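Local coordinates for processed glycerol phosphate lipoteichoic acid synthase 2 (Bacillus subtilis, PDB 2W8D), which belongs to the lipoteichoic acid synthases, its C-terminal domain showing the sulfatase-type fold of the alkaline phosphatase superfamily and holding a magnesium ion, at residues G27-K32 / K250-M255; G31-Y36 / Q187-K192; N123-T128 / G147-F152; G246-S251 / F293-G298. One frame throughout, in Å; residues are numbered along the deposited sequence.

Interaction 1. Residues G27-K32 / K250-M255; sequences GKAEGK and KSIIVM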
loop_
_atom_site.group_PDB
_atom_site.type_symbol
_atom_site.label_atom_id
_atom_site.label_comp_id
_atom_site.label_asym_id
_atom_site.label_seq_id
_atom_site.Cartn_x
_atom_site.Cartn_y
_atom_site.Cartn_z
ATOM N N GLY A 27 12.415 -14.293 9.011
ATOM C CA GLY A 27 12.908 -15.408 8.204
ATOM C C GLY A 27 11.914 -16.550 8.117
ATOM O O GLY A 27 12.149 -17.515 7.403
ATOM N N LYS A 28 10.781 -16.413 8.804
ATOM C CA LYS A 28 9.777 -17.478 8.887
ATOM C C LYS A 28 9.028 -17.723 7.578
ATOM O O LYS A 28 8.291 -18.702 7.447
ATOM C CB LYS A 28 8.779 -17.204 10.037
ATOM C CG LYS A 28 9.381 -17.265 11.439
ATOM C CD LYS A 28 9.952 -18.648 11.752
ATOM C CE LYS A 28 10.271 -18.808 13.247
ATOM N NZ LYS A 28 10.925 -20.116 13.557
ATOM N N ALA A 29 9.215 -16.837 6.618
ATOM C CA ALA A 29 8.604 -16.993 5.307
ATOM C C ALA A 29 9.684 -16.961 4.225
ATOM O O ALA A 29 9.421 -16.704 3.039
ATOM C CB ALA A 29 7.568 -15.910 5.073
ATOM N N GLU A 30 10.908 -17.228 4.651
ATOM C CA GLU A 30 12.013 -17.343 3.737
ATOM C C GLU A 30 11.738 -18.317 2.599
ATOM O O GLU A 30 11.307 -19.443 2.827
ATOM C CB GLU A 30 13.234 -17.803 4.493
ATOM C CG GLU A 30 14.516 -17.640 3.712
ATOM C CD GLU A 30 15.695 -18.097 4.501
ATOM O OE1 GLU A 30 15.506 -18.530 5.667
ATOM O OE2 GLU A 30 16.814 -18.024 3.958
ATOM N N GLY A 31 12.010 -17.850 1.376
ATOM C CA GLY A 31 11.898 -18.655 0.153
ATOM C C GLY A 31 10.603 -18.457 -0.621
ATOM O O GLY A 31 10.498 -18.867 -1.793
ATOM N N LYS A 32 9.617 -17.844 0.035
ATOM C CA LYS A 32 8.290 -17.693 -0.543
ATOM C C LYS A 32 8.139 -16.602 -1.599
ATOM O O LYS A 32 8.865 -15.594 -1.616
ATOM C CB LYS A 32 7.222 -17.546 0.558
ATOM C CG LYS A 32 6.611 -18.948 0.899
ATOM C CD LYS A 32 6.363 -19.152 2.339
ATOM C CE LYS A 32 6.482 -20.635 2.674
ATOM N NZ LYS A 32 6.177 -20.798 4.121
ATOM N N LYS A 250 2.627 -21.296 -1.154
ATOM C CA LYS A 250 3.991 -20.964 -1.524
ATOM C C LYS A 250 4.233 -19.481 -1.466
ATOM O O LYS A 250 5.225 -19.004 -2.039
ATOM C CB LYS A 250 4.305 -21.487 -2.929
ATOM C CG LYS A 250 4.402 -23.015 -3.019
ATOM C CD LYS A 250 4.193 -23.498 -4.446
ATOM C CE LYS A 250 3.792 -24.972 -4.465
ATOM N NZ LYS A 250 3.620 -25.535 -5.845
ATOM N N SER A 251 3.348 -18.737 -0.804
ATOM C CA SER A 251 3.386 -17.293 -0.974
ATOM C C SER A 251 3.088 -16.428 0.239
ATOM O O SER A 251 2.482 -16.865 1.226
ATOM C CB SER A 251 2.480 -16.870 -2.135
ATOM O OG SER A 251 2.880 -17.491 -3.345
ATOM N N ILE A 252 3.545 -15.184 0.149
ATOM C CA ILE A 252 3.128 -14.160 1.062
ATOM C C ILE A 252 2.248 -13.242 0.232
ATOM O O ILE A 252 2.710 -12.592 -0.724
ATOM C CB ILE A 252 4.323 -13.353 1.591
ATOM C CG1 ILE A 252 5.311 -14.250 2.324
ATOM C CG2 ILE A 252 3.865 -12.208 2.512
ATOM C CD1 ILE A 252 6.588 -13.490 2.668
ATOM N N ILE A 253 0.968 -13.197 0.589
ATOM C CA ILE A 253 0.041 -12.288 -0.076
ATOM C C ILE A 253 -0.119 -11.091 0.824
ATOM O O ILE A 253 -0.396 -11.240 2.011
ATOM C CB ILE A 253 -1.306 -12.989 -0.330
ATOM C CG1 ILE A 253 -1.067 -14.248 -1.209
ATOM C CG2 ILE A 253 -2.341 -11.987 -0.894
ATOM C CD1 ILE A 253 -2.169 -15.237 -1.268
ATOM N N VAL A 254 0.089 -9.909 0.257
ATOM C CA VAL A 254 0.039 -8.650 0.983
ATOM C C VAL A 254 -0.933 -7.749 0.243
ATOM O O VAL A 254 -0.685 -7.397 -0.921
ATOM C CB VAL A 254 1.403 -7.912 0.854
ATOM C CG1 VAL A 254 1.384 -6.572 1.602
ATOM C CG2 VAL A 254 2.561 -8.791 1.259
HETATM N N MSE A 255 -1.997 -7.314 0.913
HETATM C CA MSE A 255 -3.006 -6.469 0.281
HETATM C C MSE A 255 -3.241 -5.205 1.037
HETATM O O MSE A 255 -3.379 -5.213 2.274
HETATM C CB MSE A 255 -4.326 -7.199 0.110
HETATM C CG MSE A 255 -4.131 -8.513 -0.613
HETATM SE SE MSE A 255 -5.843 -9.308 -1.007
HETATM C CE MSE A 255 -6.449 -9.709 0.834
#

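Interaction 2. Residues G31-Y36 / Q187-K192; sequences GKNVIY and QPFYTK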
loop_
_atom_site.group_PDB
_atom_site.type_symbol
_atom_site.label_atom_id
_atom_site.label_comp_id
_atom_site.label_asym_id
_atom_site.label_seq_id
_atom_site.Cartn_x
_atom_site.Cartn_y
_atom_site.Cartn_z
ATOM N N GLY A 31 12.010 -17.850 1.376
ATOM C CA GLY A 31 11.898 -18.655 0.153
ATOM C C GLY A 31 10.603 -18.457 -0.621
ATOM O O GLY A 31 10.498 -18.867 -1.793
ATOM N N LYS A 32 9.617 -17.844 0.035
ATOM C CA LYS A 32 8.290 -17.693 -0.543
ATOM C C LYS A 32 8.139 -16.602 -1.599
ATOM O O LYS A 32 8.865 -15.594 -1.616
ATOM C CB LYS A 32 7.222 -17.546 0.558
ATOM C CG LYS A 32 6.611 -18.948 0.899
ATOM C CD LYS A 32 6.363 -19.152 2.339
ATOM C CE LYS A 32 6.482 -20.635 2.674
ATOM N NZ LYS A 32 6.177 -20.798 4.121
ATOM N N ASN A 33 7.189 -16.828 -2.496
ATOM C CA ASN A 33 6.774 -15.815 -3.408
ATOM C C ASN A 33 6.128 -14.650 -2.625
ATOM O O ASN A 33 5.717 -14.809 -1.461
ATOM C CB ASN A 33 5.766 -16.405 -4.373
ATOM C CG ASN A 33 6.308 -17.593 -5.115
ATOM O OD1 ASN A 33 7.308 -17.489 -5.809
ATOM N ND2 ASN A 33 5.649 -18.736 -4.982
ATOM N N VAL A 34 6.068 -13.485 -3.267
ATOM C CA VAL A 34 5.342 -12.368 -2.739
ATOM C C VAL A 34 4.334 -11.994 -3.820
ATOM O O VAL A 34 4.681 -11.924 -5.004
ATOM C CB VAL A 34 6.287 -11.140 -2.454
ATOM C CG1 VAL A 34 5.477 -9.884 -1.979
ATOM C CG2 VAL A 34 7.410 -11.511 -1.479
ATOM N N ILE A 35 3.089 -11.752 -3.400
ATOM C CA ILE A 35 2.034 -11.267 -4.277
ATOM C C ILE A 35 1.433 -10.014 -3.595
ATOM O O ILE A 35 0.781 -10.111 -2.556
ATOM C CB ILE A 35 0.938 -12.363 -4.480
ATOM C CG1 ILE A 35 1.490 -13.603 -5.213
ATOM C CG2 ILE A 35 -0.276 -11.798 -5.208
ATOM C CD1 ILE A 35 0.557 -14.834 -5.201
ATOM N N TYR A 36 1.669 -8.834 -4.155
ATOM C CA TYR A 36 1.042 -7.650 -3.614
ATOM C C TYR A 36 -0.247 -7.439 -4.378
ATOM O O TYR A 36 -0.289 -7.661 -5.598
ATOM C CB TYR A 36 1.934 -6.405 -3.808
ATOM C CG TYR A 36 2.920 -6.107 -2.730
ATOM C CD1 TYR A 36 4.186 -6.677 -2.732
ATOM C CD2 TYR A 36 2.623 -5.173 -1.740
ATOM C CE1 TYR A 36 5.138 -6.357 -1.752
ATOM C CE2 TYR A 36 3.563 -4.841 -0.748
ATOM C CZ TYR A 36 4.817 -5.451 -0.768
ATOM O OH TYR A 36 5.732 -5.132 0.205
ATOM N N GLN A 187 9.990 -19.346 -10.390
ATOM C CA GLN A 187 9.851 -19.153 -8.953
ATOM C C GLN A 187 11.224 -19.123 -8.283
ATOM O O GLN A 187 12.122 -19.835 -8.716
ATOM C CB GLN A 187 8.981 -20.285 -8.384
ATOM C CG GLN A 187 7.476 -20.001 -8.539
ATOM C CD GLN A 187 6.607 -21.012 -7.847
ATOM O OE1 GLN A 187 6.759 -21.273 -6.650
ATOM N NE2 GLN A 187 5.671 -21.584 -8.592
ATOM N N PRO A 188 11.406 -18.295 -7.236
ATOM C CA PRO A 188 10.426 -17.440 -6.559
ATOM C C PRO A 188 10.120 -16.173 -7.328
ATOM O O PRO A 188 10.970 -15.667 -8.049
ATOM C CB PRO A 188 11.119 -17.084 -5.251
ATOM C CG PRO A 188 12.583 -17.159 -5.554
ATOM C CD PRO A 188 12.780 -18.059 -6.746
ATOM N N PHE A 189 8.908 -15.650 -7.166
ATOM C CA PHE A 189 8.537 -14.417 -7.849
ATOM C C PHE A 189 7.981 -13.377 -6.907
ATOM O O PHE A 189 7.387 -13.709 -5.881
ATOM C CB PHE A 189 7.564 -14.689 -8.999
ATOM C CG PHE A 189 6.267 -15.313 -8.568
ATOM C CD1 PHE A 189 5.349 -14.601 -7.807
ATOM C CD2 PHE A 189 5.958 -16.604 -8.926
ATOM C CE1 PHE A 189 4.138 -15.207 -7.397
ATOM C CE2 PHE A 189 4.765 -17.195 -8.537
ATOM C CZ PHE A 189 3.865 -16.505 -7.780
ATOM N N TYR A 190 8.155 -12.106 -7.275
ATOM C CA TYR A 190 7.631 -10.975 -6.530
ATOM C C TYR A 190 6.747 -10.174 -7.491
ATOM O O TYR A 190 7.239 -9.686 -8.510
ATOM C CB TYR A 190 8.814 -10.130 -6.065
ATOM C CG TYR A 190 8.478 -8.774 -5.440
ATOM C CD1 TYR A 190 8.108 -7.671 -6.225
ATOM C CD2 TYR A 190 8.617 -8.600 -4.069
ATOM C CE1 TYR A 190 7.848 -6.438 -5.622
ATOM C CE2 TYR A 190 8.383 -7.410 -3.473
ATOM C CZ TYR A 190 7.981 -6.344 -4.228
ATOM O OH TYR A 190 7.773 -5.199 -3.540
ATOM N N THR A 191 5.465 -10.038 -7.170
ATOM C CA THR A 191 4.458 -9.574 -8.131
ATOM C C THR A 191 3.499 -8.569 -7.535
ATOM O O THR A 191 3.233 -8.611 -6.328
ATOM C CB THR A 191 3.601 -10.728 -8.686
ATOM O OG1 THR A 191 3.082 -11.508 -7.604
ATOM C CG2 THR A 191 4.431 -11.602 -9.555
ATOM N N LYS A 192 3.000 -7.668 -8.390
ATOM C CA LYS A 192 2.083 -6.614 -7.987
ATOM C C LYS A 192 0.843 -6.654 -8.848
ATOM O O LYS A 192 0.950 -6.584 -10.081
ATOM C CB LYS A 192 2.722 -5.222 -8.136
ATOM C CG LYS A 192 3.876 -4.899 -7.169
ATOM C CD LYS A 192 5.001 -4.080 -7.887
ATOM C CE LYS A 192 4.456 -2.842 -8.556
ATOM N NZ LYS A 192 3.687 -2.013 -7.556
HETATM O O HOH W 1 7.823 -4.571 -0.986
#

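Interaction 3. Residues N123-T128 / G147-F152; sequences NYTSAT and GIDKFF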
loop_
_atom_site.group_PDB
_atom_site.type_symbol
_atom_site.label_atom_id
_atom_site.label_comp_id
_atom_site.label_asym_id
_atom_site.label_seq_id
_atom_site.Cartn_x
_atom_site.Cartn_y
_atom_site.Cartn_z
ATOM N N ASN A 123 17.292 -14.426 -6.309
ATOM C CA ASN A 123 16.706 -15.043 -7.536
ATOM C C ASN A 123 15.205 -14.818 -7.791
ATOM O O ASN A 123 14.550 -15.640 -8.454
ATOM C CB ASN A 123 17.017 -16.547 -7.602
ATOM C CG ASN A 123 18.484 -16.821 -7.527
ATOM O OD1 ASN A 123 19.269 -16.270 -8.307
ATOM N ND2 ASN A 123 18.883 -17.647 -6.569
ATOM N N TYR A 124 14.665 -13.710 -7.289
ATOM C CA TYR A 124 13.252 -13.385 -7.528
ATOM C C TYR A 124 13.052 -12.785 -8.916
ATOM O O TYR A 124 13.759 -11.857 -9.325
ATOM C CB TYR A 124 12.668 -12.448 -6.434
ATOM C CG TYR A 124 12.331 -13.157 -5.104
ATOM C CD1 TYR A 124 11.009 -13.299 -4.669
ATOM C CD2 TYR A 124 13.342 -13.663 -4.284
ATOM C CE1 TYR A 124 10.730 -13.941 -3.458
ATOM C CE2 TYR A 124 13.064 -14.307 -3.084
ATOM C CZ TYR A 124 11.767 -14.458 -2.682
ATOM O OH TYR A 124 11.517 -15.080 -1.475
ATOM N N THR A 125 12.084 -13.311 -9.646
ATOM C CA THR A 125 11.642 -12.638 -10.840
ATOM C C THR A 125 10.520 -11.687 -10.398
ATOM O O THR A 125 9.700 -12.052 -9.574
ATOM C CB THR A 125 11.178 -13.647 -11.901
ATOM O OG1 THR A 125 12.277 -14.517 -12.267
ATOM C CG2 THR A 125 10.718 -12.912 -13.136
ATOM N N SER A 126 10.508 -10.458 -10.887
ATOM C CA SER A 126 9.463 -9.516 -10.510
ATOM C C SER A 126 8.602 -9.121 -11.712
ATOM O O SER A 126 9.121 -8.975 -12.835
ATOM C CB SER A 126 10.032 -8.282 -9.769
ATOM O OG SER A 126 11.138 -7.682 -10.450
ATOM N N ALA A 127 7.294 -8.986 -11.474
ATOM C CA ALA A 127 6.332 -8.566 -12.510
ATOM C C ALA A 127 5.171 -7.748 -11.926
ATOM O O ALA A 127 4.693 -8.049 -10.836
ATOM C CB ALA A 127 5.778 -9.791 -13.255
ATOM N N THR A 128 4.700 -6.733 -12.663
ATOM C CA THR A 128 3.464 -6.049 -12.303
ATOM C C THR A 128 2.351 -6.487 -13.235
ATOM O O THR A 128 2.608 -6.704 -14.418
ATOM C CB THR A 128 3.634 -4.537 -12.426
ATOM O OG1 THR A 128 4.655 -4.111 -11.514
ATOM C CG2 THR A 128 2.315 -3.815 -12.143
ATOM N N GLY A 147 13.799 -1.951 -11.049
ATOM C CA GLY A 147 14.179 -3.285 -11.429
ATOM C C GLY A 147 13.072 -4.281 -11.686
ATOM O O GLY A 147 13.315 -5.487 -11.621
ATOM N N ILE A 148 11.858 -3.833 -11.965
ATOM C CA ILE A 148 10.799 -4.800 -12.180
ATOM C C ILE A 148 11.096 -5.480 -13.531
ATOM O O ILE A 148 11.244 -4.777 -14.542
ATOM C CB ILE A 148 9.379 -4.199 -12.184
ATOM C CG1 ILE A 148 9.027 -3.396 -10.909
ATOM C CG2 ILE A 148 8.333 -5.297 -12.402
ATOM C CD1 ILE A 148 9.447 -3.961 -9.625
ATOM N N ASP A 149 11.187 -6.824 -13.546
ATOM C CA ASP A 149 11.587 -7.556 -14.782
ATOM C C ASP A 149 10.493 -7.529 -15.820
ATOM O O ASP A 149 10.786 -7.499 -17.001
ATOM C CB ASP A 149 11.936 -9.055 -14.545
ATOM C CG ASP A 149 13.082 -9.249 -13.591
ATOM O OD1 ASP A 149 14.188 -8.858 -13.963
ATOM O OD2 ASP A 149 12.878 -9.749 -12.456
ATOM N N LYS A 150 9.234 -7.590 -15.386
ATOM C CA LYS A 150 8.141 -7.736 -16.344
ATOM C C LYS A 150 6.925 -6.856 -16.040
ATOM O O LYS A 150 6.527 -6.684 -14.890
ATOM C CB LYS A 150 7.710 -9.202 -16.443
ATOM C CG LYS A 150 8.745 -10.188 -17.001
ATOM C CD LYS A 150 8.299 -11.590 -16.630
ATOM C CE LYS A 150 9.310 -12.676 -16.964
ATOM N NZ LYS A 150 9.500 -12.788 -18.436
ATOM N N PHE A 151 6.320 -6.313 -17.090
ATOM C CA PHE A 151 5.141 -5.498 -16.920
ATOM C C PHE A 151 3.992 -6.047 -17.761
ATOM O O PHE A 151 3.940 -5.820 -18.941
ATOM C CB PHE A 151 5.469 -4.022 -17.258
ATOM C CG PHE A 151 4.404 -3.032 -16.828
ATOM C CD1 PHE A 151 3.174 -3.471 -16.323
ATOM C CD2 PHE A 151 4.626 -1.666 -16.949
ATOM C CE1 PHE A 151 2.183 -2.567 -15.921
ATOM C CE2 PHE A 151 3.627 -0.735 -16.551
ATOM C CZ PHE A 151 2.406 -1.193 -16.041
ATOM N N PHE A 152 3.066 -6.777 -17.142
ATOM C CA PHE A 152 1.886 -7.279 -17.856
ATOM C C PHE A 152 0.798 -6.225 -17.888
ATOM O O PHE A 152 -0.100 -6.239 -17.055
ATOM C CB PHE A 152 1.357 -8.583 -17.239
ATOM C CG PHE A 152 2.301 -9.748 -17.389
ATOM C CD1 PHE A 152 2.448 -10.387 -18.609
ATOM C CD2 PHE A 152 3.066 -10.182 -16.314
ATOM C CE1 PHE A 152 3.350 -11.466 -18.777
ATOM C CE2 PHE A 152 3.961 -11.251 -16.456
ATOM C CZ PHE A 152 4.115 -11.884 -17.701
#

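Interaction 4. Residues G246-S251 / F293-G298; sequences GLYDKS and FIHAAG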
loop_
_atom_site.group_PDB
_atom_site.type_symbol
_atom_site.label_atom_id
_atom_site.label_comp_id
_atom_site.label_asym_id
_atom_site.label_seq_id
_atom_site.Cartn_x
_atom_site.Cartn_y
_atom_site.Cartn_z
ATOM N N GLY A 246 -1.871 -24.024 -6.330
ATOM C CA GLY A 246 -0.843 -24.333 -5.324
ATOM C C GLY A 246 0.054 -23.168 -4.900
ATOM O O GLY A 246 0.975 -23.332 -4.095
ATOM N N LEU A 247 -0.206 -21.980 -5.424
ATOM C CA LEU A 247 0.642 -20.826 -5.099
ATOM C C LEU A 247 0.327 -20.192 -3.738
ATOM O O LEU A 247 1.137 -19.427 -3.210
ATOM C CB LEU A 247 0.629 -19.795 -6.231
ATOM C CG LEU A 247 1.196 -20.254 -7.592
ATOM C CD1 LEU A 247 1.008 -19.221 -8.683
ATOM C CD2 LEU A 247 2.649 -20.627 -7.483
ATOM N N TYR A 248 -0.829 -20.534 -3.167
ATOM C CA TYR A 248 -1.289 -19.939 -1.897
ATOM C C TYR A 248 -0.392 -20.308 -0.720
ATOM O O TYR A 248 -0.037 -19.449 0.088
ATOM C CB TYR A 248 -2.719 -20.359 -1.597
ATOM C CG TYR A 248 -3.342 -19.695 -0.392
ATOM C CD1 TYR A 248 -3.843 -18.403 -0.472
ATOM C CD2 TYR A 248 -3.478 -20.380 0.823
ATOM C CE1 TYR A 248 -4.443 -17.782 0.633
ATOM C CE2 TYR A 248 -4.086 -19.768 1.946
ATOM C CZ TYR A 248 -4.566 -18.481 1.830
ATOM O OH TYR A 248 -5.153 -17.846 2.898
ATOM N N ASP A 249 -0.014 -21.583 -0.650
ATOM C CA ASP A 249 0.902 -22.104 0.363
ATOM C C ASP A 249 2.369 -21.745 0.060
ATOM O O ASP A 249 3.256 -21.867 0.905
ATOM C CB ASP A 249 0.741 -23.639 0.476
ATOM C CG ASP A 249 -0.649 -24.055 0.946
ATOM O OD1 ASP A 249 -1.169 -23.477 1.929
ATOM O OD2 ASP A 249 -1.224 -24.990 0.345
ATOM N N LYS A 250 2.627 -21.296 -1.154
ATOM C CA LYS A 250 3.991 -20.964 -1.524
ATOM C C LYS A 250 4.233 -19.481 -1.466
ATOM O O LYS A 250 5.225 -19.004 -2.039
ATOM C CB LYS A 250 4.305 -21.487 -2.929
ATOM C CG LYS A 250 4.402 -23.015 -3.019
ATOM C CD LYS A 250 4.193 -23.498 -4.446
ATOM C CE LYS A 250 3.792 -24.972 -4.465
ATOM N NZ LYS A 250 3.620 -25.535 -5.845
ATOM N N SER A 251 3.348 -18.737 -0.804
ATOM C CA SER A 251 3.386 -17.293 -0.974
ATOM C C SER A 251 3.088 -16.428 0.239
ATOM O O SER A 251 2.482 -16.865 1.226
ATOM C CB SER A 251 2.480 -16.870 -2.135
ATOM O OG SER A 251 2.880 -17.491 -3.345
ATOM N N PHE A 293 -3.536 -6.367 4.804
ATOM C CA PHE A 293 -3.635 -7.801 5.118
ATOM C C PHE A 293 -2.316 -8.443 4.688
ATOM O O PHE A 293 -1.796 -8.095 3.630
ATOM C CB PHE A 293 -4.763 -8.475 4.309
ATOM C CG PHE A 293 -6.131 -7.992 4.644
ATOM C CD1 PHE A 293 -6.871 -8.619 5.623
ATOM C CD2 PHE A 293 -6.695 -6.905 3.971
ATOM C CE1 PHE A 293 -8.165 -8.169 5.952
ATOM C CE2 PHE A 293 -7.977 -6.478 4.281
ATOM C CZ PHE A 293 -8.711 -7.121 5.284
ATOM N N ILE A 294 -1.763 -9.328 5.516
ATOM C CA ILE A 294 -0.609 -10.122 5.128
ATOM C C ILE A 294 -0.898 -11.585 5.494
ATOM O O ILE A 294 -1.038 -11.914 6.675
ATOM C CB ILE A 294 0.700 -9.705 5.858
ATOM C CG1 ILE A 294 1.111 -8.278 5.546
ATOM C CG2 ILE A 294 1.824 -10.625 5.487
ATOM C CD1 ILE A 294 2.243 -7.818 6.415
ATOM N N HIS A 295 -1.000 -12.441 4.485
ATOM C CA HIS A 295 -1.059 -13.865 4.735
ATOM C C HIS A 295 0.246 -14.453 4.249
ATOM O O HIS A 295 0.524 -14.486 3.062
ATOM C CB HIS A 295 -2.262 -14.523 4.066
ATOM C CG HIS A 295 -2.408 -15.976 4.414
ATOM N ND1 HIS A 295 -1.765 -16.974 3.719
ATOM C CD2 HIS A 295 -3.084 -16.592 5.415
ATOM C CE1 HIS A 295 -2.035 -18.147 4.270
ATOM N NE2 HIS A 295 -2.837 -17.941 5.302
ATOM N N ALA A 296 1.083 -14.822 5.209
ATOM C CA ALA A 296 2.362 -15.422 4.971
ATOM C C ALA A 296 2.132 -16.866 5.320
ATOM O O ALA A 296 1.783 -17.203 6.467
ATOM C CB ALA A 296 3.389 -14.817 5.866
ATOM N N ALA A 297 2.289 -17.729 4.325
ATOM C CA ALA A 297 2.003 -19.157 4.508
ATOM C C ALA A 297 3.100 -19.802 5.325
ATOM O O ALA A 297 4.294 -19.537 5.085
ATOM C CB ALA A 297 1.885 -19.837 3.163
ATOM N N GLY A 298 2.710 -20.670 6.261
ATOM C CA GLY A 298 3.663 -21.246 7.203
ATOM C C GLY A 298 3.829 -20.414 8.466
ATOM O O GLY A 298 4.479 -20.872 9.417
#

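Interaction 1. Residues G27-K32 / K250-M255
Ala-29 and Lys-32, in the loop that leads into strand 33-39, pack by van der Waals contact alone on Lys-250 and Ile-252, at the start of strand 251-257. The methyl of Ala-29 meets the tip of the isoleucine, with CB 3.5 Å from Ile-252 CD1. Ile-252 reaches the loop because CG1 stands anti to its own carbonyl carbon (chi1 -60°), and the outstretched ethyl arm ends on the alanine. CG1 also lies 4.2 Å from Lys-32 CB. A small residue suits position 29, since a methyl fills the buried spot while the chain is turning. Two overlapping turns give the loop its shape: a type I turn from Gly-27 to Glu-30 and a type II turn from Ala-29 to Lys-32. Gly-31 takes the third place of the second turn with positive phi, a conformation easy for glycine and poor for residues with a side chain.

Lys-32 lays its aliphatic base over the peptide that follows Lys-250, CG coming within 3.2 Å of Lys-250 O. Its chain then bends, and NZ ends in a hydrogen bond to Ala-297 O, so methylenes serve the packing and the amine serves a carbonyl far along the chain. Ile-294 and Ala-296 of strand 292-296 also touch Ile-252. The arrangement is that of a turn-rich entry into a core strand of the central sheet in an alkaline phosphatase-like alpha/beta fold.

Interaction 2. Residues G31-Y36 / Q187-K192
The side-chain amide of Asn-33 spends both of its ends on the chain at 187-192. OD1 takes the backbone N-H of Phe-189 on an in-plane lone pair (OD1 to N 2.8 Å). ND2 points almost straight, at 175°, to Gln-187 OE1, 3.2 Å away, though it stands above the plane of the glutamine carbonyl; a weak bond from ND2 to Ser-251 OG adds to this. The same amide lies flat on Phe-189, its plane 10° from that of the ring and OD1 over the face toward the rim, while Asn-33 CB makes a CH-pi contact with that ring. Asparagine suits the place, offering a donor, an acceptor and a flat surface.

Beyond it, strands 33-39 and 189-194 run parallel as neighbours in the central sheet of the alpha/beta fold. Val-34 N donates to Phe-189 O at 2.9 Å, and Tyr-36 N to Thr-191 O at 2.7 Å. Val-34 O is gripped twice, by Thr-191 N at 3.0 Å and by Thr-191 OG1 at 3.1 Å; the hydroxyl gets there because OG1 sits between its own N and carbonyl carbon (chi1 51°). The Tyr-36 and Tyr-190 rings meet obliquely, and one water links the phenols, 2.5 Å from Tyr-36 OH and 2.6 Å from Tyr-190 OH. Lys-192, a buried residue on the same face, has its amine satisfied by salt bridges to Glu-88 and Glu-92.

Interaction 3. Residues N123-T128 / G147-F152
Thr-128, Ser-126 and Asp-149 carry the pairing of 123-128 with 147-152. Thr-128 uses both its backbone N-H and its C=O on strand 150-152: N donates to Lys-150 O at 2.9 Å, and O accepts from Phe-152 N at 2.8 Å. Its side chain lies alongside Phe-151, with CG2 4.0 Å from Phe-151 CE1. Threonine suits a strand and lends this methyl to the aromatic, but its buried OG1, beside Ile-148 CG2, finds no polar partner in the model.

These bonds join the two parallel strands of a beta-alpha-beta unit, strand 125-130, helix 139-145 and strand 150-152. Gly-147 ends the helix in a Schellman motif, its positive phi costing a glycine little.

At the entry to the second strand Ser-126 and Asp-149 trade side chain for backbone. Asp-149 OD2 takes Ser-126 N at 2.9 Å on the anti lone pair, through a nearly straight bond (167°). Ser-126 OG accepts Asp-149 N at 3.2 Å, standing between the serine's own backbone N and carbonyl carbon (chi1 50°). Serine's short hydroxyl can accept this close to its own backbone; the short aspartate has its other oxygen, OD1, for a salt bridge with Lys-120.

Interaction 4. Residues G246-S251 / F293-G298
Ser-251 and Ala-297 join the two segments by a backbone hydrogen bond, Ala-297 N to Ser-251 O, 3.2 Å long with an angle of 157° at the hydrogen. Segment 246-251 reaches this point by a compact path: Gly-246 leaves the preceding helix with positive phi, residues 247-249 keep helical angles, and a type I turn runs from Tyr-248 to Ser-251. The hydroxyl of Ser-251 ties the bend together, OG donating to Leu-247 O at 2.6 Å. Segment 293-298 is by contrast extended as far as Ala-296. Ala-297 then turns its methyl in toward the bend, CB lying 3.3 Å from Asp-249 O and 3.6 Å from Tyr-248 O, where a side chain this short fits close to the carbonyls.

Among the side chains, Tyr-248 and His-295 form an offset stack, with ring centroids 4.6 Å apart and planes at 24°. The tyrosine hydroxyl covers the imidazole, OH standing 3.3 Å above the plane over the ring centre, and Tyr-248 CZ approaches His-295 CE1 to 3.5 Å. Tyrosine suits the place because its hydroxyl reaches over the imidazole; histidine offers a flat face while its NE2 hydrogen-bonds to Glu-68, which would fix the ring's rotation beneath the phenol.

Tyr-248 also makes a cation-pi contact with Lys-243 of helix 219-244 and touches Ile-253, so the contact lies where that helix hands over to strand 251-257, beside the antiparallel strand 292-296.

In the fold
All four contacts reach one central sheet. Interactions 1 and 2 share Gly-31 and Lys-32, and interactions 1 and 4 share Lys-250 and Ser-251, so these three meet around the starts of strands 33-39 and 251-257. Interaction 3 lies further across the sheet, next to interaction 2 through Tyr-190 N and Thr-125 O. The true strand pairings, interactions 2 and 3, use parallel backbone ladders reinforced by polar side chains at their entry ends. The loop contacts differ: interaction 1 is pure packing, interaction 4 one backbone bond and a ring stack. Each is mostly buried, with exposed residues touching in 1, 2 and 4.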